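Local atomic coordinates of molybdopterin biosynthesis Mog protein (Mycobacterium tuberculosis, PDB entry 2G4R), a protein that probably takes part in molybdenum cofactor biosynthesis, binding molybdopterin. Residues Val10-Ser13 against Arg14-Ala17; Asp78-Pro81 against Glu82-Ala86. All blocks are in the same frame, centred on the assembly; numbering follows the deposited sequence.

Interaction 1 (Val10-Ser13 against Arg14-Ala17); sequences VVSS and RAAA
The carbonyl oxygen of S12 accepts from the backbone of A16, S12 O to A16 N being 2.8 Å. The side chain of the same serine takes a second N-H of this turn. S12 OG accepts from A15 N at 3.1 Å and 162°, a fairly straight bond. The hydroxyl can do this because it lies anti to the backbone N of S12 (chi1 167°), where it reaches forward to the turn. S12 is therefore the N-cap of the short helix 13-16, which starts where strand 6-11 ends. The strand is one of the parallel strands of the mixed sheet, and S12 still shares a backbone hydrogen bond with V45 of the neighbouring strand. One residue on, S13 O accepts from A17 N at 3.1 Å and continues the turn. The hydroxyl of S13 swings beside its own backbone N (chi1 -66°) and is hydrogen-bonded to the backbone N of D47. The methyl of A15 lies beside the capping side chain, with A15 CB 3.4 Å from S12 OG and 3.7 Å from S12 CB. The A15 and A16 side chains also touch V44 on strand 43-45. Subunits of the assembly meet here too: S13 packs on P26 of the second subunit, and A17 on D23 of that same subunit.

Interaction 2 (Asp78-Pro81 against Glu82-Ala86); sequences DTTP and EHTVA
The carbonyl oxygen of T80 is approached by two groups of T84. T84 N donates to T80 O at 2.9 Å. The hydroxyl is nearer, with T84 OG1 2.7 Å from T80 O. It stands beside its own backbone N (chi1 -55°), which turns it back toward the preceding turn. T84 OG1 is also hydrogen-bonded to N127 OD1. The residues on either side repeat the backbone pattern: H83 N donates to T79 O at 3.1 Å, and V85 N to P81 O at 2.8 Å. These are the i to i+4 bonds of the first turns of helix 80-87, with T79 at the N-cap position. T80 ties this helix start to the loop after strand 65-69: T80 OG1 is hydrogen-bonded to G70 O, and the T80 backbone to that of G71. The T79 side chain makes no capping bond. It runs alongside H83 instead, and T79 OG1 meets the imidazole at its edge, in the ring plane, 3.7 Å from H83 CD2. P81 sits in the first turn, where a residue without an N-H is readily accommodated. The bent chain of E82 (chi2 75°) folds back over this start, placing E82 OE1 3.6 Å from P81 CD and 3.4 Å from T79 CA. The other carboxylate oxygen, E82 OE2, forms a salt bridge with R114. On the inner side, the T84 side chain packs on I125 of strand 123-128 and L55 of helix 49-60.

Overall arrangement
Both interactions are helix starts within the same domain, and their centres lie about 16 Å apart. Interaction 1 is a surface contact joining the end of strand 6-11 to a short helix, and it borders other subunits. Interaction 2 is partly buried, and no other chain of the assembly touches it. Their chemistry differs too. A serine hydroxyl caps the helix at 10-17, while at 78-86 the N-cap threonine makes no capping bond, and side-chain polar links run to loops and to strand 123-128. The two meet directly: V11 CG2 packs against T80 OG1 at 3.5 Å, which brings the strand end beside the beginning of helix 80-87.

Interaction 1 (Val10-Ser13 against Arg14-Ala17)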
loop_
_atom_site.group_PDB
_atom_site.type_symbol
_atom_site.label_atom_id
_atom_site.label_comp_id
_atom_site.label_asym_id
_atom_site.label_seq_id
_atom_site.Cartn_x
_atom_site.Cartn_y
_atom_site.Cartn_z
ATOM N N VAL A 10 -6.208 -4.694 -7.492
ATOM C CA VAL A 10 -4.908 -5.136 -7.977
ATOM C C VAL A 10 -4.161 -5.709 -6.783
ATOM O O VAL A 10 -3.992 -5.029 -5.754
ATOM C CB VAL A 10 -4.136 -3.956 -8.584
ATOM C CG1 VAL A 10 -2.781 -4.423 -9.111
ATOM C CG2 VAL A 10 -4.948 -3.281 -9.673
ATOM N N VAL A 11 -3.711 -6.954 -6.919
ATOM C CA VAL A 11 -3.014 -7.682 -5.841
ATOM C C VAL A 11 -1.507 -7.705 -6.072
ATOM O O VAL A 11 -1.003 -8.395 -6.951
ATOM C CB VAL A 11 -3.547 -9.140 -5.692
ATOM C CG1 VAL A 11 -2.998 -9.829 -4.377
ATOM C CG2 VAL A 11 -5.110 -9.167 -5.750
ATOM N N SER A 12 -0.783 -6.941 -5.276
ATOM C CA SER A 12 0.657 -6.924 -5.335
ATOM C C SER A 12 1.146 -6.286 -4.042
ATOM O O SER A 12 0.838 -5.120 -3.732
ATOM C CB SER A 12 1.137 -6.098 -6.529
ATOM O OG SER A 12 2.540 -5.819 -6.444
ATOM N N SER A 13 1.907 -7.045 -3.284
ATOM C CA SER A 13 2.387 -6.538 -1.996
ATOM C C SER A 13 3.350 -5.373 -2.210
ATOM O O SER A 13 3.235 -4.339 -1.523
ATOM C CB SER A 13 3.025 -7.660 -1.179
ATOM O OG SER A 13 2.049 -8.636 -0.817
ATOM N N ARG A 14 4.241 -5.484 -3.196
ATOM C CA ARG A 14 5.132 -4.343 -3.524
ATOM C C ARG A 14 4.376 -3.122 -3.974
ATOM O O ARG A 14 4.620 -2.011 -3.484
ATOM C CB ARG A 14 6.136 -4.708 -4.617
ATOM C CG ARG A 14 7.183 -5.730 -4.139
ATOM C CD ARG A 14 7.921 -6.373 -5.314
ATOM N NE ARG A 14 8.683 -7.555 -4.907
ATOM C CZ ARG A 14 10.021 -7.685 -4.897
ATOM N NH1 ARG A 14 10.855 -6.701 -5.272
ATOM N NH2 ARG A 14 10.542 -8.849 -4.508
ATOM N N ALA A 15 3.449 -3.310 -4.911
ATOM C CA ALA A 15 2.691 -2.135 -5.426
ATOM C C ALA A 15 1.834 -1.510 -4.329
ATOM O O ALA A 15 1.725 -0.276 -4.219
ATOM C CB ALA A 15 1.857 -2.506 -6.637
ATOM N N ALA A 16 1.276 -2.351 -3.468
ATOM C CA ALA A 16 0.385 -1.874 -2.404
ATOM C C ALA A 16 1.166 -1.011 -1.365
ATOM O O ALA A 16 0.637 -0.059 -0.788
ATOM C CB ALA A 16 -0.289 -3.079 -1.728
ATOM N N ALA A 17 2.442 -1.348 -1.180
ATOM C CA ALA A 17 3.350 -0.606 -0.316
ATOM C C ALA A 17 3.870 0.669 -0.979
ATOM O O ALA A 17 4.623 1.403 -0.353
ATOM C CB ALA A 17 4.515 -1.492 0.110
#

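Interaction 2 (Asp78-Pro81 against Glu82-Ala86)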
loop_
_atom_site.group_PDB
_atom_site.type_symbol
_atom_site.label_atom_id
_atom_site.label_comp_id
_atom_site.label_asym_id
_atom_site.label_seq_id
_atom_site.Cartn_x
_atom_site.Cartn_y
_atom_site.Cartn_z
ATOM N N ASP A 78 0.991 -16.514 -4.092
ATOM C CA ASP A 78 -0.214 -16.306 -4.921
ATOM C C ASP A 78 -1.425 -16.981 -4.309
ATOM O O ASP A 78 -1.577 -18.177 -4.462
ATOM C CB ASP A 78 -0.006 -16.922 -6.302
ATOM C CG ASP A 78 1.032 -16.220 -7.109
ATOM O OD1 ASP A 78 1.138 -14.993 -7.049
ATOM O OD2 ASP A 78 1.729 -16.920 -7.840
ATOM N N THR A 79 -2.269 -16.239 -3.607
ATOM C CA THR A 79 -3.474 -16.803 -3.007
ATOM C C THR A 79 -4.782 -16.105 -3.425
ATOM O O THR A 79 -5.799 -16.268 -2.785
ATOM C CB THR A 79 -3.337 -16.779 -1.459
ATOM O OG1 THR A 79 -3.111 -15.431 -1.030
ATOM C CG2 THR A 79 -2.148 -17.661 -1.031
ATOM N N THR A 80 -4.775 -15.338 -4.518
ATOM C CA THR A 80 -5.976 -14.656 -4.978
ATOM C C THR A 80 -7.142 -15.669 -5.214
ATOM O O THR A 80 -8.271 -15.406 -4.809
ATOM C CB THR A 80 -5.689 -13.733 -6.215
ATOM O OG1 THR A 80 -4.735 -12.679 -5.894
ATOM C CG2 THR A 80 -6.971 -13.092 -6.719
ATOM N N PRO A 81 -6.891 -16.805 -5.891
ATOM C CA PRO A 81 -7.994 -17.762 -6.223
ATOM C C PRO A 81 -8.657 -18.290 -4.937
ATOM O O PRO A 81 -9.861 -18.335 -4.821
ATOM C CB PRO A 81 -7.231 -18.909 -6.920
ATOM C CG PRO A 81 -6.039 -18.314 -7.427
ATOM C CD PRO A 81 -5.621 -17.295 -6.409
ATOM N N GLU A 82 -7.845 -18.620 -3.945
ATOM C CA GLU A 82 -8.368 -19.059 -2.651
ATOM C C GLU A 82 -9.239 -18.037 -1.988
ATOM O O GLU A 82 -10.335 -18.361 -1.539
ATOM C CB GLU A 82 -7.218 -19.432 -1.687
ATOM C CG GLU A 82 -6.530 -20.727 -1.957
ATOM C CD GLU A 82 -5.561 -20.720 -3.149
ATOM O OE1 GLU A 82 -5.208 -19.647 -3.699
ATOM O OE2 GLU A 82 -5.156 -21.837 -3.542
ATOM N N HIS A 83 -8.752 -16.811 -1.855
ATOM C CA HIS A 83 -9.557 -15.742 -1.281
ATOM C C HIS A 83 -10.852 -15.422 -2.042
ATOM O O HIS A 83 -11.852 -15.041 -1.413
ATOM C CB HIS A 83 -8.755 -14.472 -1.027
ATOM C CG HIS A 83 -7.822 -14.590 0.125
ATOM N ND1 HIS A 83 -8.222 -14.384 1.433
ATOM C CD2 HIS A 83 -6.525 -14.973 0.183
ATOM C CE1 HIS A 83 -7.196 -14.605 2.240
ATOM N NE2 HIS A 83 -6.145 -14.928 1.508
ATOM N N THR A 84 -10.815 -15.555 -3.377
ATOM C CA THR A 84 -11.963 -15.319 -4.256
ATOM C C THR A 84 -13.002 -16.433 -4.054
ATOM O O THR A 84 -14.204 -16.156 -3.865
ATOM C CB THR A 84 -11.474 -15.259 -5.743
ATOM O OG1 THR A 84 -10.440 -14.261 -5.874
ATOM C CG2 THR A 84 -12.586 -14.962 -6.733
ATOM N N VAL A 85 -12.544 -17.679 -4.144
ATOM C CA VAL A 85 -13.419 -18.827 -3.916
ATOM C C VAL A 85 -14.103 -18.700 -2.540
ATOM O O VAL A 85 -15.279 -19.028 -2.426
ATOM C CB VAL A 85 -12.683 -20.181 -3.967
ATOM C CG1 VAL A 85 -13.617 -21.378 -3.424
ATOM C CG2 VAL A 85 -12.170 -20.497 -5.392
ATOM N N ALA A 86 -13.379 -18.227 -1.524
ATOM C CA ALA A 86 -13.964 -18.110 -0.175
ATOM C C ALA A 86 -15.150 -17.168 -0.165
ATOM O O ALA A 86 -16.127 -17.434 0.505
ATOM C CB ALA A 86 -12.898 -17.628 0.864
#